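Side-chain contacts in glypican-1 (Homo sapiens, PDB 4YWT), which carries heparan sulfate chains at the cell surface and, through them, binds alpha-4(V) collagen and takes part in Schwann cell myelination: residues D116-L121 against D142-L147; L58-Q63 against E71-L76; C267-R272 against P425-D430. The protein carries 3 engineered substitutions. All coordinates share one frame; numbering follows the deposited sequence. Where two conformers were deposited one is given.

Interaction 1. Residues D116-L121 against D142-L147; sequences DSERTL and DLYSEL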
# COMPACT_ATOMS: atom_id res chain seq x y z
N ASP A 116 9.93 -3.80 -23.88
CA ASP A 116 9.62 -4.88 -24.80
C ASP A 116 8.95 -4.33 -26.05
O ASP A 116 9.17 -4.83 -27.15
CB ASP A 116 8.71 -5.92 -24.13
CG ASP A 116 8.88 -7.31 -24.72
OD1 ASP A 116 9.81 -8.02 -24.30
OD2 ASP A 116 8.08 -7.68 -25.60
N SER A 117 8.12 -3.31 -25.86
CA SER A 117 7.54 -2.61 -27.00
C SER A 117 8.66 -2.03 -27.87
O SER A 117 8.66 -2.20 -29.09
CB SER A 117 6.59 -1.51 -26.54
OG SER A 117 5.77 -1.07 -27.61
N GLU A 118 9.61 -1.37 -27.22
CA GLU A 118 10.73 -0.77 -27.94
C GLU A 118 11.57 -1.82 -28.69
O GLU A 118 11.94 -1.61 -29.84
CB GLU A 118 11.62 0.03 -26.99
CG GLU A 118 12.60 0.96 -27.70
CD GLU A 118 13.49 1.72 -26.75
OE1 GLU A 118 13.37 1.51 -25.52
OE2 GLU A 118 14.31 2.54 -27.22
N ARG A 119 11.86 -2.94 -28.03
CA ARG A 119 12.65 -4.00 -28.65
C ARG A 119 11.91 -4.62 -29.83
O ARG A 119 12.52 -4.92 -30.87
CB ARG A 119 12.99 -5.08 -27.62
CG ARG A 119 14.16 -4.73 -26.72
CD ARG A 119 14.57 -5.91 -25.84
NE ARG A 119 14.66 -5.53 -24.44
CZ ARG A 119 13.73 -5.80 -23.53
NH1 ARG A 119 12.63 -6.45 -23.87
NH2 ARG A 119 13.91 -5.42 -22.27
N THR A 120 10.61 -4.82 -29.67
CA THR A 120 9.77 -5.35 -30.74
C THR A 120 9.80 -4.41 -31.94
O THR A 120 9.91 -4.86 -33.09
CB THR A 120 8.32 -5.55 -30.28
OG1 THR A 120 8.30 -6.36 -29.09
CG2 THR A 120 7.50 -6.24 -31.36
N LEU A 121 9.70 -3.11 -31.67
CA LEU A 121 9.79 -2.12 -32.72
C LEU A 121 11.13 -2.21 -33.45
O LEU A 121 11.17 -2.33 -34.67
CB LEU A 121 9.59 -0.71 -32.15
CG LEU A 121 9.72 0.46 -33.13
CD1 LEU A 121 8.68 1.52 -32.82
CD2 LEU A 121 11.12 1.08 -33.08
N ASP A 142 14.04 8.21 -29.01
CA ASP A 142 13.80 9.42 -28.23
C ASP A 142 12.38 9.43 -27.67
O ASP A 142 12.17 9.79 -26.52
CB ASP A 142 14.04 10.67 -29.07
CG ASP A 142 15.51 11.00 -29.22
OD1 ASP A 142 16.29 10.69 -28.30
OD2 ASP A 142 15.89 11.58 -30.26
N LEU A 143 11.41 9.04 -28.50
CA LEU A 143 10.03 8.97 -28.04
C LEU A 143 9.89 8.01 -26.86
O LEU A 143 9.23 8.34 -25.86
CB LEU A 143 9.10 8.54 -29.18
CG LEU A 143 7.62 8.43 -28.80
CD1 LEU A 143 7.14 9.71 -28.14
CD2 LEU A 143 6.77 8.09 -30.01
N TYR A 144 10.52 6.84 -26.96
CA TYR A 144 10.46 5.87 -25.87
C TYR A 144 11.15 6.39 -24.61
O TYR A 144 10.67 6.16 -23.50
CB TYR A 144 11.08 4.54 -26.30
CG TYR A 144 10.12 3.64 -27.04
CD1 TYR A 144 10.07 3.63 -28.43
CD2 TYR A 144 9.24 2.83 -26.34
CE1 TYR A 144 9.18 2.81 -29.10
CE2 TYR A 144 8.35 2.01 -27.01
CZ TYR A 144 8.32 2.00 -28.39
OH TYR A 144 7.44 1.19 -29.06
N SER A 145 12.28 7.08 -24.78
CA SER A 145 12.96 7.67 -23.63
C SER A 145 12.07 8.71 -22.94
O SER A 145 12.02 8.78 -21.71
CB SER A 145 14.28 8.31 -24.06
OG SER A 145 15.26 7.32 -24.35
N GLU A 146 11.36 9.50 -23.75
CA GLU A 146 10.44 10.51 -23.23
C GLU A 146 9.28 9.86 -22.47
O GLU A 146 8.90 10.33 -21.40
CB GLU A 146 9.90 11.38 -24.37
CG GLU A 146 10.86 12.46 -24.84
CD GLU A 146 10.77 13.72 -24.01
OE1 GLU A 146 9.76 14.45 -24.14
OE2 GLU A 146 11.70 13.99 -23.23
N LEU A 147 8.72 8.80 -23.04
CA LEU A 147 7.67 8.03 -22.37
C LEU A 147 8.17 7.49 -21.04
O LEU A 147 7.44 7.48 -20.05
CB LEU A 147 7.20 6.88 -23.26
CG LEU A 147 6.27 7.20 -24.43
CD1 LEU A 147 6.00 5.94 -25.24
CD2 LEU A 147 4.97 7.79 -23.93
O HOH W 1 14.70 4.52 -25.47

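Interaction 2. Residues L58-Q63 against E71-L76; sequences LRICPQ and EMEENL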
# COMPACT_ATOMS: atom_id res chain seq x y z
N LEU A 58 1.53 -3.62 44.87
CA LEU A 58 1.19 -3.66 43.46
C LEU A 58 0.87 -2.26 42.93
O LEU A 58 -0.03 -1.58 43.43
CB LEU A 58 -0.01 -4.58 43.24
CG LEU A 58 0.03 -5.97 43.90
CD1 LEU A 58 -1.31 -6.66 43.75
CD2 LEU A 58 1.15 -6.82 43.31
N ARG A 59 1.61 -1.85 41.91
CA ARG A 59 1.35 -0.59 41.22
C ARG A 59 0.27 -0.74 40.15
O ARG A 59 -0.52 0.18 39.93
CB ARG A 59 2.64 -0.04 40.61
CG ARG A 59 3.69 0.33 41.64
CD ARG A 59 3.32 1.61 42.40
NE ARG A 59 3.35 2.80 41.54
CZ ARG A 59 2.94 4.01 41.92
NH1 ARG A 59 2.47 4.20 43.14
NH2 ARG A 59 3.00 5.03 41.07
N ILE A 60 0.25 -1.89 39.48
CA ILE A 60 -0.63 -2.09 38.33
C ILE A 60 -1.80 -3.02 38.64
O ILE A 60 -2.96 -2.61 38.60
CB ILE A 60 0.14 -2.65 37.12
CG1 ILE A 60 1.31 -1.73 36.77
CG2 ILE A 60 -0.79 -2.82 35.93
CD1 ILE A 60 2.41 -2.42 35.99
N CYS A 61 -1.50 -4.29 38.92
CA CYS A 61 -2.52 -5.28 39.24
C CYS A 61 -3.37 -4.82 40.41
O CYS A 61 -2.86 -4.21 41.35
CB CYS A 61 -1.89 -6.64 39.54
SG CYS A 61 -0.91 -7.33 38.19
N PRO A 62 -4.69 -5.11 40.36
CA PRO A 62 -5.60 -4.74 41.45
C PRO A 62 -5.10 -5.27 42.78
O PRO A 62 -4.71 -6.43 42.87
CB PRO A 62 -6.91 -5.42 41.04
CG PRO A 62 -6.83 -5.54 39.57
CD PRO A 62 -5.38 -5.78 39.25
N GLN A 63 -5.09 -4.42 43.80
CA GLN A 63 -4.49 -4.80 45.07
C GLN A 63 -5.32 -5.85 45.79
O GLN A 63 -6.51 -5.67 46.04
CB GLN A 63 -4.28 -3.57 45.95
CG GLN A 63 -2.98 -2.84 45.64
CD GLN A 63 -3.00 -1.38 46.04
OE1 GLN A 63 -3.95 -0.90 46.65
NE2 GLN A 63 -1.94 -0.66 45.69
N GLU A 71 9.42 -6.55 41.85
CA GLU A 71 10.31 -6.98 40.77
C GLU A 71 9.57 -7.88 39.78
O GLU A 71 9.74 -7.75 38.57
CB GLU A 71 11.52 -7.71 41.34
CG GLU A 71 12.45 -6.83 42.17
CD GLU A 71 13.40 -7.63 43.04
OE1 GLU A 71 13.76 -8.76 42.64
OE2 GLU A 71 13.79 -7.13 44.11
N MET A 72 8.74 -8.77 40.31
CA MET A 72 7.94 -9.66 39.48
C MET A 72 6.96 -8.89 38.61
O MET A 72 6.87 -9.12 37.40
CB MET A 72 7.18 -10.67 40.34
CG MET A 72 8.06 -11.69 41.04
SD MET A 72 7.09 -12.89 41.98
CE MET A 72 6.09 -13.61 40.68
N GLU A 73 6.23 -7.96 39.22
CA GLU A 73 5.23 -7.17 38.52
C GLU A 73 5.88 -6.35 37.40
O GLU A 73 5.40 -6.33 36.27
CB GLU A 73 4.49 -6.24 39.49
CG GLU A 73 3.09 -5.85 39.04
CD GLU A 73 2.52 -4.70 39.84
OE1 GLU A 73 3.30 -3.93 40.43
OE2 GLU A 73 1.27 -4.57 39.89
N GLU A 74 6.98 -5.68 37.74
CA GLU A 74 7.72 -4.88 36.76
C GLU A 74 8.23 -5.74 35.60
O GLU A 74 8.03 -5.40 34.43
CB GLU A 74 8.89 -4.16 37.43
CG GLU A 74 8.47 -3.02 38.35
CD GLU A 74 9.65 -2.37 39.05
OE1 GLU A 74 10.75 -2.97 39.05
OE2 GLU A 74 9.48 -1.26 39.58
N ASN A 75 8.87 -6.86 35.94
CA ASN A 75 9.39 -7.78 34.94
C ASN A 75 8.31 -8.29 33.98
O ASN A 75 8.50 -8.29 32.76
CB ASN A 75 10.08 -8.97 35.62
CG ASN A 75 11.47 -8.62 36.13
OD1 ASN A 75 12.16 -7.78 35.57
ND2 ASN A 75 11.88 -9.28 37.21
N LEU A 76 7.19 -8.72 34.55
CA LEU A 76 6.08 -9.21 33.74
C LEU A 76 5.47 -8.11 32.88
O LEU A 76 5.04 -8.36 31.76
CB LEU A 76 5.01 -9.83 34.64
CG LEU A 76 5.39 -11.16 35.30
CD1 LEU A 76 4.30 -11.62 36.26
CD2 LEU A 76 5.65 -12.22 34.24

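Interaction 3. Residues C267-R272 against P425-D430; sequences CPDYCR and PEVMGD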
# COMPACT_ATOMS: atom_id res chain seq x y z
N CYS A 267 -10.63 -12.31 28.43
CA CYS A 267 -11.83 -12.29 27.62
C CYS A 267 -11.57 -11.51 26.33
O CYS A 267 -10.87 -10.51 26.33
CB CYS A 267 -13.00 -11.67 28.40
SG CYS A 267 -13.57 -12.67 29.80
N PRO A 268 -12.13 -12.01 25.21
CA PRO A 268 -11.97 -11.38 23.89
C PRO A 268 -12.32 -9.89 23.87
O PRO A 268 -11.52 -9.09 23.37
CB PRO A 268 -12.94 -12.18 23.02
CG PRO A 268 -12.93 -13.53 23.63
CD PRO A 268 -12.81 -13.31 25.11
N ASP A 269 -13.48 -9.52 24.41
CA ASP A 269 -13.91 -8.12 24.41
C ASP A 269 -13.03 -7.25 25.30
O ASP A 269 -12.80 -6.08 25.01
CB ASP A 269 -15.37 -8.02 24.85
CG ASP A 269 -16.34 -8.54 23.80
OD1 ASP A 269 -15.90 -8.75 22.65
OD2 ASP A 269 -17.53 -8.73 24.12
N TYR A 270 -12.54 -7.84 26.39
CA TYR A 270 -11.60 -7.17 27.28
C TYR A 270 -10.32 -6.83 26.52
O TYR A 270 -9.92 -5.66 26.44
CB TYR A 270 -11.30 -8.08 28.49
CG TYR A 270 -10.31 -7.53 29.49
CD1 TYR A 270 -10.15 -6.16 29.67
CD2 TYR A 270 -9.54 -8.39 30.27
CE1 TYR A 270 -9.24 -5.66 30.59
CE2 TYR A 270 -8.64 -7.90 31.19
CZ TYR A 270 -8.49 -6.54 31.35
OH TYR A 270 -7.58 -6.05 32.26
N CYS A 271 -9.70 -7.86 25.96
CA CYS A 271 -8.50 -7.72 25.13
C CYS A 271 -8.70 -6.68 24.03
O CYS A 271 -7.82 -5.87 23.75
CB CYS A 271 -8.13 -9.07 24.52
SG CYS A 271 -6.66 -9.06 23.46
N ARG A 272 -9.88 -6.70 23.42
CA ARG A 272 -10.19 -5.80 22.32
C ARG A 272 -10.33 -4.36 22.77
O ARG A 272 -9.89 -3.45 22.07
CB ARG A 272 -11.46 -6.25 21.60
CG ARG A 272 -11.18 -6.99 20.31
CD ARG A 272 -12.30 -7.95 19.96
NE ARG A 272 -11.78 -9.29 19.69
CZ ARG A 272 -12.54 -10.37 19.54
NH1 ARG A 272 -11.98 -11.55 19.29
NH2 ARG A 272 -13.86 -10.28 19.64
N PRO A 425 -18.39 -5.05 30.00
CA PRO A 425 -18.36 -3.81 29.21
C PRO A 425 -18.41 -3.98 27.69
O PRO A 425 -17.89 -4.96 27.15
CB PRO A 425 -17.03 -3.18 29.61
CG PRO A 425 -16.76 -3.70 30.97
CD PRO A 425 -17.26 -5.11 30.94
N GLU A 426 -19.05 -3.02 27.02
CA GLU A 426 -19.16 -3.03 25.57
C GLU A 426 -17.83 -2.74 24.90
O GLU A 426 -17.00 -2.00 25.44
CB GLU A 426 -20.20 -2.00 25.11
CG GLU A 426 -21.57 -2.57 24.77
CD GLU A 426 -21.54 -3.52 23.59
OE1 GLU A 426 -20.57 -3.50 22.81
OE2 GLU A 426 -22.51 -4.31 23.44
N VAL A 427 -17.63 -3.31 23.72
CA VAL A 427 -16.45 -3.01 22.92
C VAL A 427 -16.52 -1.58 22.41
O VAL A 427 -17.55 -1.16 21.87
CB VAL A 427 -16.29 -3.98 21.74
CG1 VAL A 427 -15.00 -3.69 20.98
CG2 VAL A 427 -16.31 -5.42 22.22
N MET A 428 -15.44 -0.83 22.60
CA MET A 428 -15.38 0.56 22.16
C MET A 428 -15.37 0.67 20.64
O MET A 428 -15.05 -0.30 19.94
CB MET A 428 -14.15 1.25 22.74
CG MET A 428 -14.09 1.29 24.26
SD MET A 428 -15.03 2.64 25.01
CE MET A 428 -16.67 1.92 25.14
N GLY A 429 -15.73 1.84 20.14
CA GLY A 429 -15.57 2.14 18.73
C GLY A 429 -14.11 2.35 18.40
O GLY A 429 -13.25 2.33 19.29
N ASP A 430 -13.81 2.56 17.12
CA ASP A 430 -12.44 2.73 16.67
C ASP A 430 -12.04 4.20 16.58
O ASP A 430 -12.86 5.06 16.27
CB ASP A 430 -12.24 2.06 15.31
CG ASP A 430 -12.80 0.65 15.27
OD1 ASP A 430 -12.24 -0.23 15.97
OD2 ASP A 430 -13.78 0.41 14.55

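Interaction 1. Residues D116-L121 against D142-L147
E118 and Y144 face each other with their CA atoms 7.0 Å apart, where two helix segments run antiparallel at 175° with their axes 10.9 Å apart. This is an antiparallel helix pair in the elongated, mostly helical glypican core: the end part of helix 70-129 lies against helix 137-152. Y144 bridges the gap, and three residues of 116-121 receive it. E118 lies flat over one face of the ring. Its CG is anti to the backbone N (chi1 -166°) and the chain stays extended beyond it, which lays the aliphatic part along the tyrosine. E118 CB sits 3.8 Å from the Y144 ring centroid, almost on the ring normal, in a CH-pi contact. E118 CG follows at 3.7 Å from Y144 CG. The carboxylate then passes the ring at the Y144 CB end, its plane only 3° from that of the ring. R148, one turn along from Y144, pairs with E118 OE1 in a salt bridge. This ties down the glutamate that covers the ring. At the ring edge, in plane, L121 CD1 meets Y144 CE1 at 4.0 Å. The buried phenol is also held: Y144 OH and S117 OG are hydrogen-bonded at 3.2 Å, and either may donate. S117 OG has a second partner in H317 of helix 316-328, and that histidine also packs on Y144 and L121. The contact is completed by one water, which donates to E118 OE2 at 2.7 Å and accepts from S145 OG at 3.1 Å.

Interaction 2. Residues L58-Q63 against E71-L76
E73 reaches the loop 58-61 because its CG is anti to the backbone N (chi1 -154°) and the rest of its chain is extended (chi2 -167°). The carboxylate is thereby carried straight off helix 70-129, from near its start, to the backbone of L58-Q63. One glutamate carboxylate accepts three successive main-chain N-H groups, those of R59, I60 and C61. E73 OE1 takes R59 N at 3.1 Å through its syn lone pair. E73 OE2 takes two donors: I60 N at 2.9 Å, from 40° above the carboxylate plane, and C61 N at 2.9 Å, nearly in line with the C-O bond. The three bonds fix the rotation of the carboxylate. Apolar carbons close in round the same oxygen. L58 CB and I60 CB each lie 3.6 Å from E73 OE2, and L58 crosses E73 at about a right angle. The loop has an internal brace too: Q63 NE2 donates to L58 O at 3.1 Å, in the carbonyl plane. C61 forms a disulfide with C255, at the start of helix 255-258, and M250 of helix 243-253 packs on I60, C61 and E73. The contact thus sits beside two later helices. E73 is buried, and its carboxylate accepts three N-H groups across this contact. This would favour the charged form and lower the cost of burying it.

Interaction 3. Residues C267-R272 against P425-D430
D269 OD1 forms a long salt bridge with R272 NH2 of its own helix, 3.9 Å away, and V427 CG2 touches the same oxygen from across the contact at 3.4 Å. The touch of the methyl is a plain van der Waals contact. No hydrogen bond joins the two segments directly, and this small surface contact rests on one valine. V427 and D269 have their CA atoms 5.9 Å apart, and their side chains cross at about a right angle. The V427 torsion (chi1 -176°) puts CG1 anti to the backbone N and leaves CG2 beside that N. CG2 is the branch that presses on the aspartate, 3.5 Å from D269 CG. CG1 goes to the next turn of the helix and lies 4.4 Å from R272 CB. From there the arginine bends away. Its guanidinium lies over P268, with P268 CB 3.7 Å above the plane and offset toward the rim. D269 is in the first turn of the helix, where its negative charge would probably be favoured by the helix N terminus. Side chains of the same helix hold the backbone of 425-430: N273 OD1 accepts from M428 N, N273 ND2 donates to E426 O, and K276 NZ donates to M428 O. N273 and K276 also pack on V427, which thus lies along a row of residues spaced three or four apart on one side of helix 268-278. The same helix start carries two disulfides, C267 to C414 and C271 to C400, and C267 is at the N-cap position. The arrangement is an extended loop laid against a disulfide-pinned helix, as in the cysteine-rich lobe at one end of the glypican fold.

How the interactions relate
From the N terminus, interaction 2 comes first. It closes a short loop of seven residues and fastens the N-terminal region to the start of helix 70-129. That helix runs along most of the molecule. Near its far end interaction 1 closes a mostly helical connection of 20 residues; its centre is about 67 Å from that of interaction 2. Interaction 3 comes last, closes a long excursion of 152 residues and ties helix 268-278 to the loop that precedes helix 450-471. The three follow in series, and none nests in or crosses another. Interactions 2 and 3 share one end of the rod, nearest atoms about 7 Å apart, and both pack on helix 243-253.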